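Local structure of AxyAgu115A (Amphibacillus xylanus NBRC 15112, 6NPS) at residues Gly858-Ser869 with Asn913-Cys923. The protein probably hydrolyses glycosidic bonds as a family GH115 alpha-glucuronidase, removing glucuronic acid side groups from arabinoglucuronoxylan. The protein carries 3 engineered substitutions. Residues are numbered along the deposited sequence; the frame is centred on the assembly and turned at random.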
loop_
_atom_site.group_PDB
_atom_site.type_symbol
_atom_site.label_atom_id
_atom_site.label_comp_id
_atom_site.label_asym_id
_atom_site.label_seq_id
_atom_site.Cartn_x
_atom_site.Cartn_y
_atom_site.Cartn_z
ATOM N N GLY A 858 1.359 34.134 18.128
ATOM C CA GLY A 858 1.935 32.884 18.567
ATOM C C GLY A 858 3.085 32.470 17.681
ATOM O O GLY A 858 3.551 33.230 16.829
ATOM N N VAL A 859 3.530 31.235 17.904
ATOM C CA VAL A 859 4.631 30.666 17.153
ATOM C C VAL A 859 4.084 30.063 15.873
ATOM O O VAL A 859 3.123 29.267 15.894
ATOM C CB VAL A 859 5.382 29.613 17.976
ATOM C CG1 VAL A 859 6.636 29.159 17.212
ATOM C CG2 VAL A 859 5.754 30.204 19.340
ATOM N N TYR A 860 4.687 30.456 14.758
ATOM C CA TYR A 860 4.336 29.950 13.445
ATOM C C TYR A 860 5.522 29.215 12.861
ATOM O O TYR A 860 6.685 29.515 13.177
ATOM C CB TYR A 860 3.883 31.101 12.507
ATOM C CG TYR A 860 2.471 31.544 12.854
ATOM C CD1 TYR A 860 2.232 32.314 13.983
ATOM C CD2 TYR A 860 1.370 31.142 12.082
ATOM C CE1 TYR A 860 0.931 32.707 14.331
ATOM C CE2 TYR A 860 0.066 31.532 12.422
ATOM C CZ TYR A 860 -0.140 32.313 13.548
ATOM O OH TYR A 860 -1.413 32.701 13.915
ATOM N N GLU A 861 5.219 28.248 12.004
ATOM C CA GLU A 861 6.231 27.635 11.159
ATOM C C GLU A 861 6.318 28.419 9.859
ATOM O O GLU A 861 5.298 28.726 9.240
ATOM C CB GLU A 861 5.920 26.166 10.872
ATOM C CG GLU A 861 6.032 25.274 12.097
ATOM C CD GLU A 861 7.446 24.755 12.356
ATOM O OE1 GLU A 861 8.425 25.379 11.887
ATOM O OE2 GLU A 861 7.580 23.717 13.044
ATOM N N LEU A 862 7.542 28.753 9.468
ATOM C CA LEU A 862 7.837 29.438 8.221
ATOM C C LEU A 862 8.646 28.463 7.378
ATOM O O LEU A 862 9.760 28.094 7.745
ATOM C CB LEU A 862 8.598 30.738 8.490
ATOM C CG LEU A 862 9.171 31.515 7.314
ATOM C CD1 LEU A 862 8.068 32.203 6.558
ATOM C CD2 LEU A 862 10.178 32.557 7.828
ATOM N N GLU A 863 8.067 28.025 6.273
ATOM C CA GLU A 863 8.658 27.013 5.428
ATOM C C GLU A 863 8.990 27.622 4.072
ATOM O O GLU A 863 8.142 28.267 3.449
ATOM C CB GLU A 863 7.699 25.838 5.273
ATOM C CG GLU A 863 8.189 24.754 4.316
ATOM C CD GLU A 863 7.263 23.543 4.282
ATOM O OE1 GLU A 863 6.024 23.722 4.398
ATOM O OE2 GLU A 863 7.779 22.408 4.164
ATOM N N PHE A 864 10.222 27.439 3.636
ATOM C CA PHE A 864 10.652 27.882 2.322
ATOM C C PHE A 864 10.667 26.692 1.382
ATOM O O PHE A 864 11.126 25.604 1.744
ATOM C CB PHE A 864 12.058 28.479 2.367
ATOM C CG PHE A 864 12.159 29.761 3.086
ATOM C CD1 PHE A 864 11.037 30.524 3.368
ATOM C CD2 PHE A 864 13.413 30.245 3.464
ATOM C CE1 PHE A 864 11.153 31.726 4.046
ATOM C CE2 PHE A 864 13.539 31.458 4.130
ATOM C CZ PHE A 864 12.409 32.192 4.428
ATOM N N TYR A 865 10.232 26.921 0.161
ATOM C CA TYR A 865 10.459 25.993 -0.938
ATOM C C TYR A 865 11.569 26.596 -1.800
ATOM O O TYR A 865 11.407 27.694 -2.334
ATOM C CB TYR A 865 9.184 25.802 -1.759
ATOM C CG TYR A 865 8.122 24.948 -1.073
ATOM C CD1 TYR A 865 7.513 25.367 0.109
ATOM C CD2 TYR A 865 7.722 23.730 -1.626
ATOM C CE1 TYR A 865 6.509 24.588 0.732
ATOM C CE2 TYR A 865 6.747 22.953 -1.024
ATOM C CZ TYR A 865 6.137 23.390 0.149
ATOM O OH TYR A 865 5.180 22.608 0.755
ATOM N N LEU A 866 12.688 25.884 -1.927
ATOM C CA LEU A 866 13.879 26.407 -2.597
ATOM C C LEU A 866 14.327 25.494 -3.724
ATOM O O LEU A 866 14.221 24.267 -3.631
ATOM C CB LEU A 866 15.062 26.560 -1.625
ATOM C CG LEU A 866 14.811 27.344 -0.355
ATOM C CD1 LEU A 866 15.943 27.114 0.624
ATOM C CD2 LEU A 866 14.673 28.840 -0.701
ATOM N N GLN A 867 14.889 26.090 -4.763
ATOM C CA GLN A 867 15.613 25.282 -5.726
ATOM C C GLN A 867 16.725 24.526 -5.002
ATOM O O GLN A 867 17.375 25.095 -4.112
ATOM C CB GLN A 867 16.190 26.158 -6.840
ATOM C CG GLN A 867 16.188 25.450 -8.170
ATOM C CD GLN A 867 17.454 24.651 -8.410
ATOM O OE1 GLN A 867 17.421 23.607 -9.058
ATOM N NE2 GLN A 867 18.582 25.151 -7.902
ATOM N N PRO A 868 16.968 23.234 -5.342
ATOM C CA PRO A 868 18.002 22.451 -4.603
ATOM C C PRO A 868 19.424 22.734 -5.083
ATOM O O PRO A 868 20.106 21.919 -5.709
ATOM C CB PRO A 868 17.580 20.999 -4.872
ATOM C CG PRO A 868 16.951 21.028 -6.213
ATOM C CD PRO A 868 16.208 22.388 -6.284
ATOM N N SER A 869 19.895 23.927 -4.782
ATOM C CA SER A 869 21.258 24.341 -5.070
ATOM C C SER A 869 22.234 23.785 -4.040
ATOM O O SER A 869 21.881 23.516 -2.887
ATOM C CB SER A 869 21.339 25.866 -5.081
ATOM O OG SER A 869 20.920 26.329 -6.341
ATOM N N ASN A 913 13.287 17.841 -7.187
ATOM C CA ASN A 913 13.650 19.152 -7.726
ATOM C C ASN A 913 13.255 20.306 -6.803
ATOM O O ASN A 913 12.799 21.366 -7.258
ATOM C CB ASN A 913 13.046 19.388 -9.107
ATOM C CG ASN A 913 13.798 20.491 -9.843
ATOM O OD1 ASN A 913 15.019 20.664 -9.626
ATOM N ND2 ASN A 913 13.110 21.224 -10.702
ATOM N N ILE A 914 13.391 20.105 -5.495
ATOM C CA ILE A 914 12.989 21.137 -4.552
ATOM C C ILE A 914 13.616 20.785 -3.228
ATOM O O ILE A 914 13.841 19.612 -2.927
ATOM C CB ILE A 914 11.445 21.261 -4.416
ATOM C CG1 ILE A 914 11.088 22.644 -3.856
ATOM C CG2 ILE A 914 10.877 20.204 -3.486
ATOM C CD1 ILE A 914 11.302 23.772 -4.882
ATOM N N ARG A 915 13.982 21.810 -2.474
ATOM C CA ARG A 915 14.376 21.677 -1.088
ATOM C C ARG A 915 13.384 22.460 -0.243
ATOM O O ARG A 915 13.018 23.588 -0.594
ATOM C CB ARG A 915 15.789 22.216 -0.882
ATOM C CG ARG A 915 16.216 22.126 0.554
ATOM C CD ARG A 915 17.720 21.972 0.662
ATOM N NE ARG A 915 18.376 23.103 0.044
ATOM C CZ ARG A 915 19.240 23.031 -0.959
ATOM N NH1 ARG A 915 19.590 21.855 -1.477
ATOM N NH2 ARG A 915 19.761 24.164 -1.424
ATOM N N THR A 916 12.954 21.887 0.867
ATOM C CA THR A 916 12.170 22.647 1.829
ATOM C C THR A 916 12.957 22.776 3.128
ATOM O O THR A 916 13.735 21.891 3.488
ATOM C CB THR A 916 10.790 22.009 2.091
ATOM O OG1 THR A 916 10.957 20.701 2.646
ATOM C CG2 THR A 916 9.996 21.903 0.818
ATOM N N THR A 917 12.807 23.912 3.786
ATOM C CA THR A 917 13.420 24.166 5.079
ATOM C C THR A 917 12.388 24.893 5.938
ATOM O O THR A 917 11.549 25.638 5.416
ATOM C CB THR A 917 14.727 24.981 4.910
ATOM O OG1 THR A 917 15.299 25.303 6.189
ATOM C CG2 THR A 917 14.442 26.270 4.159
ATOM N N LYS A 918 12.426 24.649 7.250
ATOM C CA LYS A 918 11.453 25.196 8.195
ATOM C C LYS A 918 12.160 25.866 9.364
ATOM O O LYS A 918 13.177 25.367 9.859
ATOM C CB LYS A 918 10.512 24.118 8.771
ATOM C CG LYS A 918 9.520 23.586 7.794
ATOM C CD LYS A 918 8.600 22.560 8.435
ATOM C CE LYS A 918 8.003 21.631 7.376
ATOM N NZ LYS A 918 7.202 20.525 7.969
ATOM N N THR A 919 11.589 26.978 9.820
ATOM C CA THR A 919 12.068 27.732 10.966
ATOM C C THR A 919 10.847 28.248 11.723
ATOM O O THR A 919 9.798 28.475 11.129
ATOM C CB THR A 919 12.998 28.889 10.510
ATOM O OG1 THR A 919 13.576 29.534 11.644
ATOM C CG2 THR A 919 12.232 29.913 9.706
ATOM N N LYS A 920 10.968 28.399 13.037
ATOM C CA LYS A 920 9.868 28.947 13.820
ATOM C C LYS A 920 10.025 30.460 13.968
ATOM O O LYS A 920 11.135 30.967 14.139
ATOM C CB LYS A 920 9.788 28.282 15.199
ATOM C CG LYS A 920 9.412 26.802 15.158
ATOM C CD LYS A 920 9.096 26.288 16.564
ATOM C CE LYS A 920 9.467 24.813 16.748
ATOM N NZ LYS A 920 8.669 23.896 15.877
ATOM N N ILE A 921 8.905 31.184 13.884
ATOM C CA ILE A 921 8.892 32.634 14.050
ATOM C C ILE A 921 7.746 32.989 14.989
ATOM O O ILE A 921 6.797 32.226 15.165
ATOM C CB ILE A 921 8.748 33.374 12.694
ATOM C CG1 ILE A 921 7.419 32.993 12.013
ATOM C CG2 ILE A 921 9.957 33.046 11.755
ATOM C CD1 ILE A 921 7.011 33.855 10.792
ATOM N N THR A 922 7.844 34.146 15.631
ATOM C CA THR A 922 6.747 34.636 16.458
ATOM C C THR A 922 6.065 35.781 15.728
ATOM O O THR A 922 6.727 36.726 15.294
ATOM C CB THR A 922 7.239 35.062 17.844
ATOM O OG1 THR A 922 8.086 34.032 18.387
ATOM C CG2 THR A 922 6.046 35.321 18.811
ATOM N N CYS A 923 4.754 35.673 15.552
ATOM C CA CYS A 923 3.983 36.721 14.904
ATOM C C CYS A 923 3.044 37.390 15.891
ATOM O O CYS A 923 2.588 36.776 16.865
ATOM C CB CYS A 923 3.161 36.191 13.721
ATOM S SG CYS A 923 4.065 35.175 12.563
#
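Arg915 closes its guanidinium on the carbonyl of Ser869. NH2 makes the main bond, 2.7 Å to Ser869 O. NH2 lies in the plane of that carbonyl, on a lone pair of the oxygen, and the oxygen sits near the guanidinium plane. NH1 adds a weak bond to the same oxygen at 127°. Pro868 CA, 3.6 Å from NH1, and Gln867 O lie over a face of the guanidinium. The arginine chain leaves extended and bends at chi3 (59°), which turns the flat group toward Ser869. Pro868 is the centre of an inverse gamma turn, closed by Ser869 N to Gln867 O.

Leu862 packs on the face shared with Phe864, Thr919 and Ile921. Its CD2 meets Thr919 CG2 at 3.8 Å and Ile921 CG2 at 4.0 Å. Ile882 of strand 879-884 packs on Leu862, Phe864 and Ile921, and Leu930 of strand 926-934 packs on Leu862. The two strands, 858-866 and 915-923, form an antiparallel pair. Backbone bonds run in five hydrogen-bonded pairs, from Gly858 with Cys923 to Leu866 with Arg915. Both strands belong to the beta-rich GH115 C-terminal domain, and strand 940-948 bonds the other edge of 858-866. At the far end Cys923 SG stands obliquely beside the Tyr860 ring, 3.7 Å from CD1.

Glu861 lies on the opposite face and forms a salt bridge with Lys920, OE2 to NZ 3.0 Å. The amine comes from above the carboxylate plane. The bends of the glutamate at chi2 (-86°) and of the lysine at chi3 and chi4 bring the charged ends together. Further along this face, the aliphatic part of Lys918 runs beside Glu863, with CE 3.3 Å from OE2. Thr916 CG2 then sits over one face of the Tyr865 ring in a CH-pi contact, 3.9 Å from the ring centroid.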